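Local structure of cytochrome P450 (CYP102L1) (Mycobacterium phage Adler, 6N6Q) at residues D336-L341 / A389-E394. The protein probably acts as a haem-dependent monooxygenase of the cytochrome P450 superfamily, encoded by a bacteriophage. Residues are numbered along the deposited sequence; the frame is centred on the assembly and turned at random.
Sequences DEALRL and AEFKPE
At the in-plane edge of the Arg340 guanidinium lie the carbonyl oxygen of Glu390, 3.3 Å from NH2, and the carboxylate of Glu337, one helical turn back. Both faces of the Glu337 carboxylate are used at OE2: Arg340 NH2 comes to one, the backbone N of Lys392 to the other. The Phe391 ring has Ala338 N near its plane at the edge, while Glu337 CG meets CD1 obliquely at 3.5 Å. With CG anti to the backbone N (chi1 -178°) and the chain bent at chi2, Glu337 runs alongside Phe391, the two side chains pointing opposite ways, and brings its carboxylate, its plane 67° from that of the ring, to the loop backbone. Arg340, bent at chi3, grips Glu337 side-on, NE to OE1 at 3.1 Å and NH2 to OE2 at 2.7 Å, both well out of the carboxylate plane. The Lys392 N-H points straight at OE2 (3.2 Å, 180°). Arg395 NE forms a further salt bridge to OE2 and its NH2 a weak hydrogen bond to Glu390 O, so positive charge probably eases the approach of these two acceptors, Glu337 OE2 and Glu390 O, to 3.0 Å. Arg340 also donates to the carbonyls of His379 and Ala388. Beside the buried Glu337-Arg340 pair, Leu341 CD2 touches Phe391 CB at 4.3 Å, Ala338 CB lies against Phe391 CE1, and Phe391 stacks on Phe293 of helix 265-296. The contact thus fastens the end of helix 329-341 to the loop before helix 398-402; the side chain of Ala338 on this first helix is about 9 Å from the haem. Glu337 and Arg340 form the ExxR motif of the P450 K helix, and with Arg395 of the following PER sequence they make the Glu-Arg-Arg triad characteristic of the cytochrome P450 fold.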
loop_
_atom_site.group_PDB
_atom_site.type_symbol
_atom_site.label_atom_id
_atom_site.label_comp_id
_atom_site.label_asym_id
_atom_site.label_seq_id
_atom_site.Cartn_x
_atom_site.Cartn_y
_atom_site.Cartn_z
ATOM N N ASP A 336 -7.766 7.443 7.941
ATOM C CA ASP A 336 -7.172 6.772 9.092
ATOM C C ASP A 336 -8.067 5.645 9.589
ATOM O O ASP A 336 -7.598 4.533 9.855
ATOM C CB ASP A 336 -6.902 7.783 10.206
ATOM C CG ASP A 336 -5.767 8.726 9.875
ATOM O OD1 ASP A 336 -5.140 8.552 8.808
ATOM O OD2 ASP A 336 -5.497 9.642 10.680
ATOM N N GLU A 337 -9.370 5.914 9.713
ATOM C CA GLU A 337 -10.297 4.881 10.157
ATOM C C GLU A 337 -10.407 3.754 9.138
ATOM O O GLU A 337 -10.600 2.593 9.519
ATOM C CB GLU A 337 -11.671 5.494 10.436
ATOM C CG GLU A 337 -12.714 4.512 10.961
ATOM C CD GLU A 337 -12.458 4.064 12.393
ATOM O OE1 GLU A 337 -11.477 4.529 13.011
ATOM O OE2 GLU A 337 -13.250 3.244 12.904
ATOM N N ALA A 338 -10.287 4.070 7.847
ATOM C CA ALA A 338 -10.269 3.022 6.832
ATOM C C ALA A 338 -9.023 2.156 6.963
ATOM O O ALA A 338 -9.101 0.925 6.861
ATOM C CB ALA A 338 -10.353 3.636 5.435
ATOM N N LEU A 339 -7.865 2.779 7.196
ATOM C CA LEU A 339 -6.632 2.025 7.381
ATOM C C LEU A 339 -6.605 1.281 8.707
ATOM O O LEU A 339 -5.792 0.366 8.872
ATOM C CB LEU A 339 -5.424 2.957 7.277
ATOM C CG LEU A 339 -5.118 3.458 5.864
ATOM C CD1 LEU A 339 -3.929 4.403 5.869
ATOM C CD2 LEU A 339 -4.869 2.281 4.932
ATOM N N ARG A 340 -7.466 1.651 9.656
ATOM C CA ARG A 340 -7.580 0.881 10.888
ATOM C C ARG A 340 -8.483 -0.329 10.686
ATOM O O ARG A 340 -8.063 -1.473 10.888
ATOM C CB ARG A 340 -8.111 1.761 12.023
ATOM C CG ARG A 340 -8.129 1.059 13.374
ATOM C CD ARG A 340 -8.999 1.784 14.385
ATOM N NE ARG A 340 -10.408 1.761 14.009
ATOM C CZ ARG A 340 -11.232 0.750 14.265
ATOM N NH1 ARG A 340 -10.787 -0.326 14.899
ATOM N NH2 ARG A 340 -12.499 0.813 13.885
ATOM N N LEU A 341 -9.731 -0.091 10.273
ATOM C CA LEU A 341 -10.687 -1.184 10.139
ATOM C C LEU A 341 -10.234 -2.207 9.105
ATOM O O LEU A 341 -10.497 -3.405 9.261
ATOM C CB LEU A 341 -12.066 -0.632 9.776
ATOM C CG LEU A 341 -13.256 -1.508 10.170
ATOM C CD1 LEU A 341 -13.233 -1.784 11.665
ATOM C CD2 LEU A 341 -14.565 -0.850 9.767
ATOM N N ALA A 389 -15.557 -2.547 15.716
ATOM C CA ALA A 389 -15.977 -3.018 14.404
ATOM C C ALA A 389 -16.757 -1.975 13.616
ATOM O O ALA A 389 -17.155 -2.249 12.479
ATOM C CB ALA A 389 -16.820 -4.289 14.546
ATOM N N GLU A 390 -16.985 -0.794 14.183
ATOM C CA GLU A 390 -17.744 0.256 13.521
ATOM C C GLU A 390 -16.804 1.251 12.850
ATOM O O GLU A 390 -15.698 1.511 13.331
ATOM C CB GLU A 390 -18.645 0.989 14.517
ATOM C CG GLU A 390 -19.452 0.075 15.423
ATOM C CD GLU A 390 -20.440 0.835 16.289
ATOM O OE1 GLU A 390 -21.576 0.345 16.469
ATOM O OE2 GLU A 390 -20.086 1.928 16.784
ATOM N N PHE A 391 -17.259 1.807 11.729
ATOM C CA PHE A 391 -16.523 2.853 11.022
ATOM C C PHE A 391 -16.905 4.192 11.645
ATOM O O PHE A 391 -17.998 4.711 11.408
ATOM C CB PHE A 391 -16.829 2.819 9.528
ATOM C CG PHE A 391 -16.049 3.823 8.726
ATOM C CD1 PHE A 391 -14.753 3.550 8.321
ATOM C CD2 PHE A 391 -16.612 5.038 8.373
ATOM C CE1 PHE A 391 -14.031 4.471 7.582
ATOM C CE2 PHE A 391 -15.896 5.962 7.634
ATOM C CZ PHE A 391 -14.603 5.678 7.239
ATOM N N LYS A 392 -16.005 4.746 12.455
ATOM C CA LYS A 392 -16.239 6.016 13.141
ATOM C C LYS A 392 -14.983 6.869 13.007
ATOM O O LYS A 392 -14.019 6.685 13.768
ATOM C CB LYS A 392 -16.605 5.802 14.607
ATOM C CG LYS A 392 -17.753 4.828 14.829
ATOM C CD LYS A 392 -18.042 4.617 16.309
ATOM C CE LYS A 392 -18.705 5.836 16.929
ATOM N NZ LYS A 392 -19.203 5.547 18.303
ATOM N N PRO A 393 -14.953 7.803 12.053
ATOM C CA PRO A 393 -13.733 8.603 11.846
ATOM C C PRO A 393 -13.323 9.423 13.055
ATOM O O PRO A 393 -12.120 9.603 13.284
ATOM C CB PRO A 393 -14.104 9.503 10.658
ATOM C CG PRO A 393 -15.201 8.772 9.954
ATOM C CD PRO A 393 -15.979 8.077 11.034
ATOM N N GLU A 394 -14.283 9.922 13.840
ATOM C CA GLU A 394 -13.947 10.740 15.000
ATOM C C GLU A 394 -13.127 9.974 16.030
ATOM O O GLU A 394 -12.492 10.594 16.891
ATOM C CB GLU A 394 -15.220 11.291 15.649
ATOM C CG GLU A 394 -15.905 12.403 14.862
ATOM C CD GLU A 394 -16.940 11.886 13.875
ATOM O OE1 GLU A 394 -16.874 10.692 13.500
ATOM O OE2 GLU A 394 -17.826 12.677 13.480
#